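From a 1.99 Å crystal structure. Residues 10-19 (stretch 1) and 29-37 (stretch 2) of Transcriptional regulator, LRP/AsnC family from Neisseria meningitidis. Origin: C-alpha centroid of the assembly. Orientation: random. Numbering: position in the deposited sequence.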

ATOM      1  N   LYS G  10      28.094 -38.706   0.201  1.00 50.75           N
ATOM      2  CA  LYS G  10      27.043 -39.009  -0.777  1.00 52.88           C
ATOM      3  C   LYS G  10      26.008 -40.042  -0.311  1.00 51.43           C
ATOM      4  O   LYS G  10      24.841 -39.973  -0.717  1.00 46.93           O
ATOM      5  CB  LYS G  10      27.668 -39.461  -2.104  1.00 52.21           C
ATOM      6  CG  LYS G  10      26.665 -39.603  -3.247  1.00 57.34           C
ATOM      7  CD  LYS G  10      27.347 -39.722  -4.609  1.00 61.72           C
ATOM      8  CE  LYS G  10      28.113 -41.029  -4.761  1.00 64.42           C
ATOM      9  NZ  LYS G  10      28.685 -41.182  -6.132  1.00 68.26           N
ATOM     10  N   THR G  11      26.418 -40.992   0.534  1.00 50.32           N
ATOM     11  CA  THR G  11      25.491 -42.033   0.997  1.00 50.12           C
ATOM     12  C   THR G  11      24.658 -41.560   2.201  1.00 49.06           C
ATOM     13  O   THR G  11      23.528 -42.014   2.393  1.00 44.94           O
ATOM     14  CB  THR G  11      26.198 -43.393   1.290  1.00 48.59           C
ATOM     15  OG1 THR G  11      26.632 -43.447   2.651  1.00 52.15           O
ATOM     16  CG2 THR G  11      27.379 -43.614   0.345  1.00 45.16           C
ATOM     17  N   ASP G  12      25.211 -40.643   2.994  1.00 49.32           N
ATOM     18  CA  ASP G  12      24.445 -39.973   4.049  1.00 47.20           C
ATOM     19  C   ASP G  12      23.363 -39.065   3.444  1.00 47.93           C
ATOM     20  O   ASP G  12      22.252 -38.961   3.985  1.00 40.78           O
ATOM     21  CB  ASP G  12      25.371 -39.165   4.967  1.00 49.35           C
ATOM     22  CG  ASP G  12      26.262 -40.048   5.825  1.00 48.88           C
ATOM     23  OD1 ASP G  12      25.726 -40.876   6.596  1.00 52.49           O
ATOM     24  OD2 ASP G  12      27.502 -39.913   5.733  1.00 53.80           O
ATOM     25  N   ILE G  13      23.683 -38.420   2.321  1.00 46.83           N
ATOM     26  CA  ILE G  13      22.682 -37.653   1.571  1.00 46.62           C
ATOM     27  C   ILE G  13      21.548 -38.575   1.132  1.00 45.50           C
ATOM     28  O   ILE G  13      20.377 -38.287   1.383  1.00 46.42           O
ATOM     29  CB  ILE G  13      23.276 -36.963   0.310  1.00 49.46           C
ATOM     30  CG1 ILE G  13      24.339 -35.921   0.687  1.00 51.01           C
ATOM     31  CG2 ILE G  13      22.173 -36.304  -0.516  1.00 39.23           C
ATOM     32  CD1 ILE G  13      23.845 -34.835   1.618  1.00 50.17           C
ATOM     33  N   LYS G  14      21.910 -39.681   0.488  1.00 43.20           N
ATOM     34  CA  LYS G  14      20.945 -40.672   0.003  1.00 46.56           C
ATOM     35  C   LYS G  14      19.976 -41.129   1.095  1.00 44.95           C
ATOM     36  O   LYS G  14      18.773 -41.219   0.860  1.00 45.66           O
ATOM     37  CB  LYS G  14      21.686 -41.885  -0.574  1.00 50.83           C
ATOM     38  CG  LYS G  14      20.790 -42.974  -1.165  1.00 57.77           C
ATOM     39  CD  LYS G  14      20.068 -42.500  -2.418  1.00 61.96           C
ATOM     40  CE  LYS G  14      19.451 -43.667  -3.181  1.00 66.69           C
ATOM     41  NZ  LYS G  14      19.251 -43.354  -4.623  1.00 68.52           N
ATOM     42  N   ILE G  15      20.512 -41.418   2.280  1.00 45.71           N
ATOM     43  CA  ILE G  15      19.703 -41.828   3.436  1.00 44.83           C
ATOM     44  C   ILE G  15      18.686 -40.754   3.846  1.00 40.79           C
ATOM     45  O   ILE G  15      17.539 -41.064   4.173  1.00 38.64           O
ATOM     46  CB  ILE G  15      20.598 -42.161   4.659  1.00 43.13           C
ATOM     47  CG1 ILE G  15      21.300 -43.504   4.462  1.00 45.14           C
ATOM     48  CG2 ILE G  15      19.777 -42.198   5.935  1.00 36.97           C
ATOM     49  CD1 ILE G  15      22.300 -43.841   5.559  1.00 40.65           C
ATOM     50  N   LEU G  16      19.119 -39.497   3.844  1.00 42.31           N
ATOM     51  CA  LEU G  16      18.238 -38.379   4.201  1.00 42.27           C
ATOM     52  C   LEU G  16      17.151 -38.160   3.150  1.00 40.44           C
ATOM     53  O   LEU G  16      16.002 -37.882   3.483  1.00 44.97           O
ATOM     54  CB  LEU G  16      19.046 -37.098   4.411  1.00 42.90           C
ATOM     55  CG  LEU G  16      20.011 -37.126   5.600  1.00 42.85           C
ATOM     56  CD1 LEU G  16      21.069 -36.049   5.444  1.00 39.06           C
ATOM     57  CD2 LEU G  16      19.276 -36.974   6.925  1.00 40.32           C
ATOM     58  N   GLN G  17      17.512 -38.292   1.881  1.00 43.92           N
ATOM     59  CA  GLN G  17      16.532 -38.188   0.806  1.00 42.96           C
ATOM     60  C   GLN G  17      15.481 -39.285   0.922  1.00 44.07           C
ATOM     61  O   GLN G  17      14.287 -39.020   0.772  1.00 45.72           O
ATOM     62  CB  GLN G  17      17.215 -38.269  -0.553  1.00 46.45           C
ATOM     63  CG  GLN G  17      18.114 -37.078  -0.872  1.00 49.09           C
ATOM     64  CD  GLN G  17      18.940 -37.292  -2.127  1.00 41.87           C
ATOM     65  OE1 GLN G  17      18.954 -38.382  -2.700  1.00 48.50           O
ATOM     66  NE2 GLN G  17      19.634 -36.251  -2.559  1.00 37.81           N
ATOM     67  N   VAL G  18      15.929 -40.511   1.188  1.00 44.05           N
ATOM     68  CA  VAL G  18      15.020 -41.650   1.310  1.00 42.24           C
ATOM     69  C   VAL G  18      14.039 -41.441   2.460  1.00 42.30           C
ATOM     70  O   VAL G  18      12.830 -41.601   2.289  1.00 37.04           O
ATOM     71  CB  VAL G  18      15.784 -42.982   1.531  1.00 46.25           C
ATOM     72  CG1 VAL G  18      14.849 -44.067   2.055  1.00 39.86           C
ATOM     73  CG2 VAL G  18      16.459 -43.435   0.242  1.00 44.41           C
ATOM     74  N   LEU G  19      14.567 -41.087   3.626  1.00 39.22           N
ATOM     75  CA  LEU G  19      13.745 -40.932   4.830  1.00 45.40           C
ATOM     76  C   LEU G  19      12.792 -39.729   4.775  1.00 48.59           C
ATOM     77  O   LEU G  19      11.719 -39.760   5.388  1.00 46.92           O
ATOM     78  CB  LEU G  19      14.638 -40.823   6.071  1.00 46.07           C
ATOM     79  CG  LEU G  19      15.350 -42.104   6.503  1.00 48.15           C
ATOM     80  CD1 LEU G  19      16.338 -41.784   7.621  1.00 42.00           C
ATOM     81  CD2 LEU G  19      14.348 -43.177   6.938  1.00 45.34           C
ATOM     82  N   GLU G  29      14.837 -52.080   5.408  1.00 51.90           N
ATOM     83  CA  GLU G  29      14.299 -51.431   4.214  1.00 51.61           C
ATOM     84  C   GLU G  29      15.203 -50.289   3.774  1.00 46.71           C
ATOM     85  O   GLU G  29      15.646 -50.245   2.625  1.00 43.56           O
ATOM     86  CB  GLU G  29      12.884 -50.918   4.484  1.00 51.59           C
ATOM     87  CG  GLU G  29      11.851 -52.039   4.602  1.00 56.60           C
ATOM     88  CD  GLU G  29      10.523 -51.575   5.189  1.00 59.03           C
ATOM     89  OE1 GLU G  29      10.246 -50.357   5.179  1.00 63.96           O
ATOM     90  OE2 GLU G  29       9.753 -52.436   5.663  1.00 63.04           O
ATOM     91  N   LEU G  30      15.483 -49.382   4.709  1.00 45.90           N
ATOM     92  CA  LEU G  30      16.356 -48.223   4.476  1.00 45.26           C
ATOM     93  C   LEU G  30      17.721 -48.632   3.922  1.00 46.85           C
ATOM     94  O   LEU G  30      18.198 -48.049   2.944  1.00 49.48           O
ATOM     95  CB  LEU G  30      16.534 -47.430   5.782  1.00 45.30           C
ATOM     96  CG  LEU G  30      17.525 -46.260   5.799  1.00 41.65           C
ATOM     97  CD1 LEU G  30      17.112 -45.191   4.809  1.00 33.59           C
ATOM     98  CD2 LEU G  30      17.642 -45.680   7.204  1.00 43.61           C
ATOM     99  N   SER G  31      18.335 -49.632   4.553  1.00 47.09           N
ATOM    100  CA  SER G  31      19.631 -50.158   4.120  1.00 47.08           C
ATOM    101  C   SER G  31      19.581 -50.718   2.697  1.00 49.66           C
ATOM    102  O   SER G  31      20.546 -50.584   1.945  1.00 49.13           O
ATOM    103  CB  SER G  31      20.116 -51.241   5.092  1.00 45.48           C
ATOM    104  OG  SER G  31      19.330 -52.418   4.994  1.00 38.39           O
ATOM    105  N   GLU G  32      18.453 -51.331   2.338  1.00 53.01           N
ATOM    106  CA  GLU G  32      18.265 -51.931   1.012  1.00 55.00           C
ATOM    107  C   GLU G  32      18.158 -50.874  -0.101  1.00 54.70           C
ATOM    108  O   GLU G  32      18.501 -51.155  -1.251  1.00 53.79           O
ATOM    109  CB  GLU G  32      17.016 -52.830   1.021  1.00 56.94           C
ATOM    110  CG  GLU G  32      16.849 -53.753  -0.189  1.00 60.20           C
ATOM    111  CD  GLU G  32      17.766 -54.978  -0.158  1.00 67.29           C
ATOM    112  OE1 GLU G  32      18.807 -54.948   0.535  1.00 69.23           O
ATOM    113  OE2 GLU G  32      17.442 -55.978  -0.839  1.00 62.42           O
ATOM    114  N   ARG G  33      17.703 -49.668   0.239  1.00 52.14           N
ATOM    115  CA  ARG G  33      17.566 -48.588  -0.749  1.00 53.23           C
ATOM    116  C   ARG G  33      18.827 -47.728  -0.852  1.00 50.98           C
ATOM    117  O   ARG G  33      18.938 -46.905  -1.757  1.00 50.01           O
ATOM    118  CB  ARG G  33      16.362 -47.688  -0.436  1.00 55.63           C
ATOM    119  CG  ARG G  33      15.164 -48.406   0.170  1.00 62.93           C
ATOM    120  CD  ARG G  33      13.831 -47.949  -0.415  1.00 69.93           C
ATOM    121  NE  ARG G  33      12.706 -48.567   0.292  1.00 75.87           N
ATOM    122  CZ  ARG G  33      12.364 -49.857   0.218  1.00 78.30           C
ATOM    123  NH1 ARG G  33      13.047 -50.716  -0.541  1.00 76.18           N
ATOM    124  NH2 ARG G  33      11.323 -50.302   0.916  1.00 78.37           N
ATOM    125  N   VAL G  34      19.762 -47.912   0.078  1.00 52.09           N
ATOM    126  CA  VAL G  34      21.001 -47.131   0.112  1.00 54.36           C
ATOM    127  C   VAL G  34      22.234 -48.003  -0.173  1.00 53.44           C
ATOM    128  O   VAL G  34      23.369 -47.533  -0.075  1.00 54.27           O
ATOM    129  CB  VAL G  34      21.154 -46.417   1.480  1.00 56.42           C
ATOM    130  CG1 VAL G  34      22.363 -45.486   1.478  1.00 62.47           C
ATOM    131  CG2 VAL G  34      19.887 -45.630   1.809  1.00 51.54           C
ATOM    132  N   ALA G  35      22.002 -49.262  -0.545  1.00 53.28           N
ATOM    133  CA  ALA G  35      23.078 -50.215  -0.829  1.00 54.72           C
ATOM    134  C   ALA G  35      24.076 -50.321   0.327  1.00 55.37           C
ATOM    135  O   ALA G  35      25.293 -50.297   0.116  1.00 55.66           O
ATOM    136  CB  ALA G  35      23.792 -49.845  -2.128  1.00 54.90           C
ATOM    137  N   LEU G  36      23.540 -50.428   1.544  1.00 55.46           N
ATOM    138  CA  LEU G  36      24.333 -50.611   2.763  1.00 55.49           C
ATOM    139  C   LEU G  36      23.854 -51.831   3.547  1.00 54.41           C
ATOM    140  O   LEU G  36      22.737 -52.310   3.343  1.00 56.92           O
ATOM    141  CB  LEU G  36      24.234 -49.371   3.658  1.00 56.23           C
ATOM    142  CG  LEU G  36      25.469 -48.471   3.741  1.00 58.94           C
ATOM    143  CD1 LEU G  36      25.128 -47.204   4.497  1.00 57.04           C
ATOM    144  CD2 LEU G  36      26.635 -49.198   4.405  1.00 56.21           C
ATOM    145  N   SER G  37      24.708 -52.328   4.439  1.00 52.43           N
ATOM    146  CA  SER G  37      24.303 -53.351   5.402  1.00 49.29           C
ATOM    147  C   SER G  37      23.593 -52.683   6.581  1.00 49.35           C
ATOM    148  O   SER G  37      23.847 -51.511   6.868  1.00 48.62           O
ATOM    149  CB  SER G  37      25.507 -54.159   5.886  1.00 48.05           C
ATOM    150  OG  SER G  37      25.965 -55.033   4.870  1.00 39.40           O
TER

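No hydrogen bond crosses this contact; it is held by the fit of branched aliphatic side chains. The helix of stretch 1 and the helix of stretch 2 approach to 10.1 Å between axes, at 127°, and the closest pair of CA atoms across the stretches is Ile15 CA and Val34 CA, 6.4 Å apart.

Leu30 gives up the most surface. Its CA-to-CB bond points toward the opposing helix, and with chi1 t and chi2 p its CD1 reaches a pocket formed by three residues: 3.7 Å from Val18 CG1 (chi1 t), 3.9 Å from Leu19 CG and 4.2 Å from Ile15 CG2. Leu19 starts out sideways, but its m,t rotamer brings the end of the side chain nearer to this methyl.

Ile15, also m,t, likewise leaves its backbone sideways. Beta-branching lets it touch two partners: CG2 meets Leu30, while CG1 packs against Val34. Val34, with chi1 t, straddles Ile15 CG1, which lies 3.7 Å from both Val34 CG1 and Val34 CG2; Val34 CG1 also lies 3.8 Å from Thr11 O and 4.0 Å from Lys14 CG.

At the margin, Lys14 contributes its aliphatic length: a p turn at chi2 in an otherwise extended chain accompanies an approach of Lys14 CE to 3.6 Å from Arg33 O. Arg33 offers CB, 4.3 Å from Val18 CG2, with chi1 and chi2 both between wells.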